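Local atomic coordinates of haloalkane dehalogenase (Mycobacterium rhodesiae, PDB entry 4MJ3), a protein that probably catalyses the hydrolytic cleavage of carbon-halogen bonds in haloalkanes, releasing the alcohol and halide. Residues A100-M105 with G129-G134; K166-V171 with Q211-V216. All coordinates share one frame; numbering follows the deposited sequence.

Contact 1 joins two helices of the alpha/beta hydrolase core, and contact 2 joins two parts of the mainly helical cap that comes between strands 140-145 and 242-244 in the chain. Their centres lie about 20 Å apart; the centre of contact 1 lies about 11 Å, and that of contact 2 about 17 Å, from the centre of the chain. A stack of rings connects them: His101 NE2 of 100-105 approaches Phe212 CZ of 211-216 to 3.5 Å, while the Phe212 ring also stacks on Trp124, the first residue of helix 124-135. In haloalkane dehalogenases the active site lies between core and cap, so these rings probably run close to it.

Contact 1: A100-M105 with G129-G134; sequences AHVDWM and GLRLVG
Val102 sits between two side chains of the neighbouring helix, Leu132 and Arg131, and gives one methyl to each. CG1, anti to the backbone N at chi1 164°, reaches Leu132 CD2 at 3.7 Å; the two side chains run antiparallel past one another. CG2 lies over one face of the Arg131 guanidinium, displaced toward its rim and 3.8 Å from Arg131 NE. Here a methyl covers a charged group, and the polar partners of the arginine come from other residues: NE makes a salt bridge with Glu135, NH1 bonds to Asn228 and NH2 weakly to Gln99. Those bonds probably fix the rotation of the guanidinium, whose face then lies against Val102.

The segments belong to helices 98-112 and 124-135, which come immediately before and after strand 117-121 of the central sheet. In this fold the turn from that strand into the following helix is the nucleophile elbow. The axes of the two segments approach to 10.0 Å and cross at -70°, steeply enough to keep the shared patch small, with Val102 and Leu132 nearest in backbone register.

Leu132 uses its other methyl on Met105, a selenomethionine: CD1 meets Met105 CG at 3.6 Å, the two side chains lying roughly perpendicular. The bend at chi2 turns the Met105 selenium away from Leu132, and the Met105 side chain also packs on Leu81 and Ile128. Trp106 and Ile109, farther along helix 98-112, touch Leu132 as well.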
loop_
_atom_site.group_PDB
_atom_site.type_symbol
_atom_site.label_atom_id
_atom_site.label_comp_id
_atom_site.label_asym_id
_atom_site.label_seq_id
_atom_site.Cartn_x
_atom_site.Cartn_y
_atom_site.Cartn_z
ATOM N N ALA A 100 5.886 -6.033 12.298
ATOM C CA ALA A 100 4.810 -6.992 12.189
ATOM C C ALA A 100 4.167 -6.928 10.804
ATOM O O ALA A 100 3.853 -7.985 10.213
ATOM C CB ALA A 100 3.769 -6.767 13.281
ATOM N N HIS A 101 3.950 -5.714 10.295
ATOM C CA HIS A 101 3.333 -5.550 8.973
ATOM C C HIS A 101 4.218 -6.118 7.870
ATOM O O HIS A 101 3.726 -6.758 6.930
ATOM C CB HIS A 101 3.024 -4.078 8.683
ATOM C CG HIS A 101 1.732 -3.607 9.273
ATOM N ND1 HIS A 101 0.510 -4.093 8.868
ATOM C CD2 HIS A 101 1.473 -2.689 10.227
ATOM C CE1 HIS A 101 -0.449 -3.471 9.527
ATOM N NE2 HIS A 101 0.110 -2.619 10.362
ATOM N N VAL A 102 5.510 -5.872 7.991
ATOM C CA VAL A 102 6.497 -6.412 7.065
ATOM C C VAL A 102 6.441 -7.936 7.088
ATOM O O VAL A 102 6.396 -8.571 6.022
ATOM C CB VAL A 102 7.898 -5.868 7.397
ATOM C CG1 VAL A 102 9.004 -6.683 6.733
ATOM C CG2 VAL A 102 7.983 -4.404 6.989
ATOM N N ASP A 103 6.438 -8.524 8.285
ATOM C CA ASP A 103 6.432 -9.986 8.406
ATOM C C ASP A 103 5.112 -10.586 7.894
ATOM O O ASP A 103 5.095 -11.637 7.209
ATOM C CB ASP A 103 6.707 -10.431 9.847
ATOM C CG ASP A 103 8.156 -10.165 10.286
ATOM O OD1 ASP A 103 9.029 -9.985 9.410
ATOM O OD2 ASP A 103 8.398 -10.082 11.504
ATOM N N TRP A 104 4.010 -9.938 8.220
ATOM C CA TRP A 104 2.696 -10.413 7.754
ATOM C C TRP A 104 2.579 -10.341 6.236
ATOM O O TRP A 104 2.156 -11.300 5.581
ATOM C CB TRP A 104 1.569 -9.597 8.388
ATOM C CG TRP A 104 1.331 -9.861 9.833
ATOM C CD1 TRP A 104 1.428 -11.051 10.481
ATOM C CD2 TRP A 104 0.905 -8.898 10.807
ATOM N NE1 TRP A 104 1.073 -10.892 11.809
ATOM C CE2 TRP A 104 0.740 -9.586 12.033
ATOM C CE3 TRP A 104 0.600 -7.535 10.752
ATOM C CZ2 TRP A 104 0.317 -8.942 13.202
ATOM C CZ3 TRP A 104 0.170 -6.897 11.905
ATOM C CH2 TRP A 104 0.057 -7.597 13.124
HETATM N N MSE A 105 3.003 -9.231 5.649
HETATM C CA MSE A 105 2.929 -9.089 4.193
HETATM C C MSE A 105 3.840 -10.066 3.468
HETATM O O MSE A 105 3.440 -10.654 2.448
HETATM C CB MSE A 105 3.224 -7.643 3.791
HETATM C CG MSE A 105 3.191 -7.404 2.287
HETATM SE SE MSE A 105 1.476 -7.933 1.448
HETATM C CE MSE A 105 0.303 -6.556 2.177
ATOM N N GLY A 129 6.212 -2.241 1.307
ATOM C CA GLY A 129 6.690 -2.844 0.068
ATOM C C GLY A 129 8.136 -2.533 -0.279
ATOM O O GLY A 129 8.893 -3.438 -0.663
ATOM N N LEU A 130 8.553 -1.272 -0.133
ATOM C CA LEU A 130 9.934 -0.902 -0.442
ATOM C C LEU A 130 10.916 -1.530 0.558
ATOM O O LEU A 130 12.042 -1.901 0.194
ATOM C CB LEU A 130 10.109 0.616 -0.485
ATOM C CG LEU A 130 9.355 1.351 -1.593
ATOM C CD1 LEU A 130 9.426 2.852 -1.355
ATOM C CD2 LEU A 130 9.910 0.998 -2.958
ATOM N N ARG A 131 10.504 -1.685 1.811
ATOM C CA ARG A 131 11.307 -2.422 2.765
ATOM C C ARG A 131 11.456 -3.884 2.333
ATOM O O ARG A 131 12.551 -4.449 2.436
ATOM C CB ARG A 131 10.721 -2.318 4.163
ATOM C CG ARG A 131 11.491 -3.140 5.171
ATOM C CD ARG A 131 11.452 -2.534 6.558
ATOM N NE ARG A 131 11.668 -3.571 7.555
ATOM C CZ ARG A 131 11.431 -3.448 8.853
ATOM N NH1 ARG A 131 10.997 -2.305 9.363
ATOM N NH2 ARG A 131 11.630 -4.497 9.644
ATOM N N LEU A 132 10.380 -4.484 1.835
ATOM C CA LEU A 132 10.437 -5.848 1.338
ATOM C C LEU A 132 11.351 -5.966 0.111
ATOM O O LEU A 132 12.050 -6.972 -0.041
ATOM C CB LEU A 132 9.050 -6.406 1.048
ATOM C CG LEU A 132 8.205 -6.666 2.307
ATOM C CD1 LEU A 132 6.800 -7.046 1.899
ATOM C CD2 LEU A 132 8.846 -7.749 3.163
ATOM N N VAL A 133 11.390 -4.943 -0.726
ATOM C CA VAL A 133 12.297 -4.951 -1.884
ATOM C C VAL A 133 13.733 -4.969 -1.354
ATOM O O VAL A 133 14.576 -5.710 -1.846
ATOM C CB VAL A 133 12.043 -3.756 -2.832
ATOM C CG1 VAL A 133 13.082 -3.697 -3.949
ATOM C CG2 VAL A 133 10.652 -3.845 -3.458
ATOM N N GLY A 134 14.012 -4.137 -0.353
ATOM C CA GLY A 134 15.338 -4.099 0.262
ATOM C C GLY A 134 15.731 -5.421 0.903
ATOM O O GLY A 134 16.877 -5.837 0.802
#

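Contact 2: K166-V171 with Q211-V216; sequences KFSQEV and QFPMLV
Ser168 and Pro213 meet by van der Waals contact, the serine hydroxyl lying against the proline ring. Ser168 OG is 3.3 Å from Pro213 CG and almost as near to Pro213 CB, so the oxygen lies against the CB-CG side of the ring. Alongside, Gln169 crosses the selenomethionine Met214: Gln169 OE1 approaches Met214 CG to 3.6 Å, and Met214 SE packs at 3.7 Å from Gln169 CD. The bend of Met214 at chi2, -49°, places its selenium against the glutamine.

Hydrogen bonds fix the polar groups that press on the proline and selenomethionine. Gln169 NE2 donates to Ser168 OG over 2.9 Å, almost straight at 171° and nearly in the amide plane; the bend at chi2 folds the glutamine chain back and chi3, -71°, points NE2 at the serine. Ser168 OG also bonds to Gln165 O, one turn earlier, and Gln169 NE2 to Arg210 O.

Two arginines add polar links. Arg93 reaches both segments, with NH2 on Gln169 OE1 and NE on Gln211 OE1, while Arg210 binds the carbonyls of Ser168 and Val171 where helix 159-170 ends.

No hydrogen bond runs directly between 166-171 and 211-216, which implies that van der Waals contact alone joins these two segments; around them glutamines as well as arginines supply polar links, among them Gln165 NE2 to Pro213 O.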
loop_
_atom_site.group_PDB
_atom_site.type_symbol
_atom_site.label_atom_id
_atom_site.label_comp_id
_atom_site.label_asym_id
_atom_site.label_seq_id
_atom_site.Cartn_x
_atom_site.Cartn_y
_atom_site.Cartn_z
ATOM N N LYS A 166 -1.509 14.185 13.497
ATOM C CA LYS A 166 -2.282 14.783 14.588
ATOM C C LYS A 166 -3.788 14.536 14.432
ATOM O O LYS A 166 -4.459 14.090 15.372
ATOM C CB LYS A 166 -1.963 16.281 14.688
ATOM C CG LYS A 166 -2.604 16.996 15.865
ATOM C CD LYS A 166 -2.182 18.455 15.856
ATOM C CE LYS A 166 -2.702 19.226 17.040
ATOM N NZ LYS A 166 -4.096 19.649 16.772
ATOM N N PHE A 167 -4.324 14.785 13.238
ATOM C CA PHE A 167 -5.749 14.522 12.972
ATOM C C PHE A 167 -6.102 13.067 13.262
ATOM O O PHE A 167 -7.142 12.769 13.897
ATOM C CB PHE A 167 -6.108 14.880 11.539
ATOM C CG PHE A 167 -7.488 14.442 11.150
ATOM C CD1 PHE A 167 -8.594 15.213 11.479
ATOM C CD2 PHE A 167 -7.685 13.223 10.536
ATOM C CE1 PHE A 167 -9.869 14.790 11.156
ATOM C CE2 PHE A 167 -8.963 12.799 10.202
ATOM C CZ PHE A 167 -10.052 13.578 10.540
ATOM N N SER A 168 -5.230 12.155 12.823
ATOM C CA SER A 168 -5.537 10.724 12.926
ATOM C C SER A 168 -5.704 10.280 14.374
ATOM O O SER A 168 -6.449 9.340 14.657
ATOM C CB SER A 168 -4.476 9.881 12.238
ATOM O OG SER A 168 -3.294 9.835 13.029
ATOM N N GLN A 169 -5.002 10.959 15.291
ATOM C CA GLN A 169 -5.070 10.663 16.704
ATOM C C GLN A 169 -6.181 11.441 17.406
ATOM O O GLN A 169 -6.823 10.922 18.324
ATOM C CB GLN A 169 -3.718 10.980 17.362
ATOM C CG GLN A 169 -2.548 10.245 16.735
ATOM C CD GLN A 169 -2.760 8.748 16.678
ATOM O OE1 GLN A 169 -2.733 8.065 17.702
ATOM N NE2 GLN A 169 -2.990 8.229 15.483
ATOM N N GLU A 170 -6.398 12.683 17.002
ATOM C CA GLU A 170 -7.331 13.566 17.707
ATOM C C GLU A 170 -8.795 13.393 17.309
ATOM O O GLU A 170 -9.695 13.703 18.106
ATOM C CB GLU A 170 -6.932 15.030 17.503
ATOM C CG GLU A 170 -5.659 15.407 18.236
ATOM C CD GLU A 170 -5.351 16.886 18.137
ATOM O OE1 GLU A 170 -5.907 17.575 17.237
ATOM O OE2 GLU A 170 -4.548 17.359 18.966
ATOM N N VAL A 171 -9.060 12.970 16.084
ATOM C CA VAL A 171 -10.429 12.974 15.617
ATOM C C VAL A 171 -11.248 11.994 16.488
ATOM O O VAL A 171 -10.817 10.852 16.707
ATOM C CB VAL A 171 -10.537 12.645 14.116
ATOM C CG1 VAL A 171 -10.129 11.206 13.814
ATOM C CG2 VAL A 171 -11.957 12.946 13.615
ATOM N N GLN A 211 -3.263 3.193 14.684
ATOM C CA GLN A 211 -1.852 3.046 15.020
ATOM C C GLN A 211 -0.930 3.426 13.853
ATOM O O GLN A 211 0.193 3.889 14.102
ATOM C CB GLN A 211 -1.539 1.643 15.554
ATOM C CG GLN A 211 -0.126 1.459 16.140
ATOM C CD GLN A 211 0.178 2.344 17.345
ATOM O OE1 GLN A 211 -0.670 3.081 17.853
ATOM N NE2 GLN A 211 1.423 2.294 17.788
ATOM N N PHE A 212 -1.363 3.238 12.610
ATOM C CA PHE A 212 -0.435 3.399 11.486
ATOM C C PHE A 212 0.360 4.697 11.484
ATOM O O PHE A 212 1.580 4.678 11.325
ATOM C CB PHE A 212 -1.107 3.254 10.109
ATOM C CG PHE A 212 -0.662 2.029 9.337
ATOM C CD1 PHE A 212 0.636 1.539 9.451
ATOM C CD2 PHE A 212 -1.523 1.423 8.444
ATOM C CE1 PHE A 212 1.034 0.430 8.741
ATOM C CE2 PHE A 212 -1.145 0.295 7.757
ATOM C CZ PHE A 212 0.152 -0.186 7.874
ATOM N N PRO A 213 -0.312 5.826 11.688
ATOM C CA PRO A 213 0.438 7.089 11.623
ATOM C C PRO A 213 1.506 7.232 12.716
ATOM O O PRO A 213 2.473 7.992 12.538
ATOM C CB PRO A 213 -0.656 8.148 11.786
ATOM C CG PRO A 213 -1.880 7.468 11.272
ATOM C CD PRO A 213 -1.761 6.078 11.813
HETATM N N MSE A 214 1.349 6.523 13.830
HETATM C CA MSE A 214 2.364 6.525 14.903
HETATM C C MSE A 214 3.538 5.632 14.588
HETATM O O MSE A 214 4.572 5.710 15.254
HETATM C CB MSE A 214 1.765 6.102 16.250
HETATM C CG MSE A 214 0.564 6.948 16.677
HETATM SE SE MSE A 214 0.901 8.898 16.539
HETATM C CE MSE A 214 2.371 9.030 17.851
ATOM N N LEU A 215 3.422 4.792 13.565
ATOM C CA LEU A 215 4.499 3.879 13.164
ATOM C C LEU A 215 5.449 4.489 12.145
ATOM O O LEU A 215 6.452 3.878 11.807
ATOM C CB LEU A 215 3.913 2.570 12.599
ATOM C CG LEU A 215 3.028 1.773 13.575
ATOM C CD1 LEU A 215 2.530 0.517 12.885
ATOM C CD2 LEU A 215 3.776 1.418 14.852
ATOM N N VAL A 216 5.114 5.661 11.619
ATOM C CA VAL A 216 5.953 6.301 10.604
ATOM C C VAL A 216 7.213 6.818 11.310
ATOM O O VAL A 216 7.113 7.606 12.233
ATOM C CB VAL A 216 5.248 7.480 9.914
ATOM C CG1 VAL A 216 6.207 8.164 8.921
ATOM C CG2 VAL A 216 3.999 7.012 9.196
#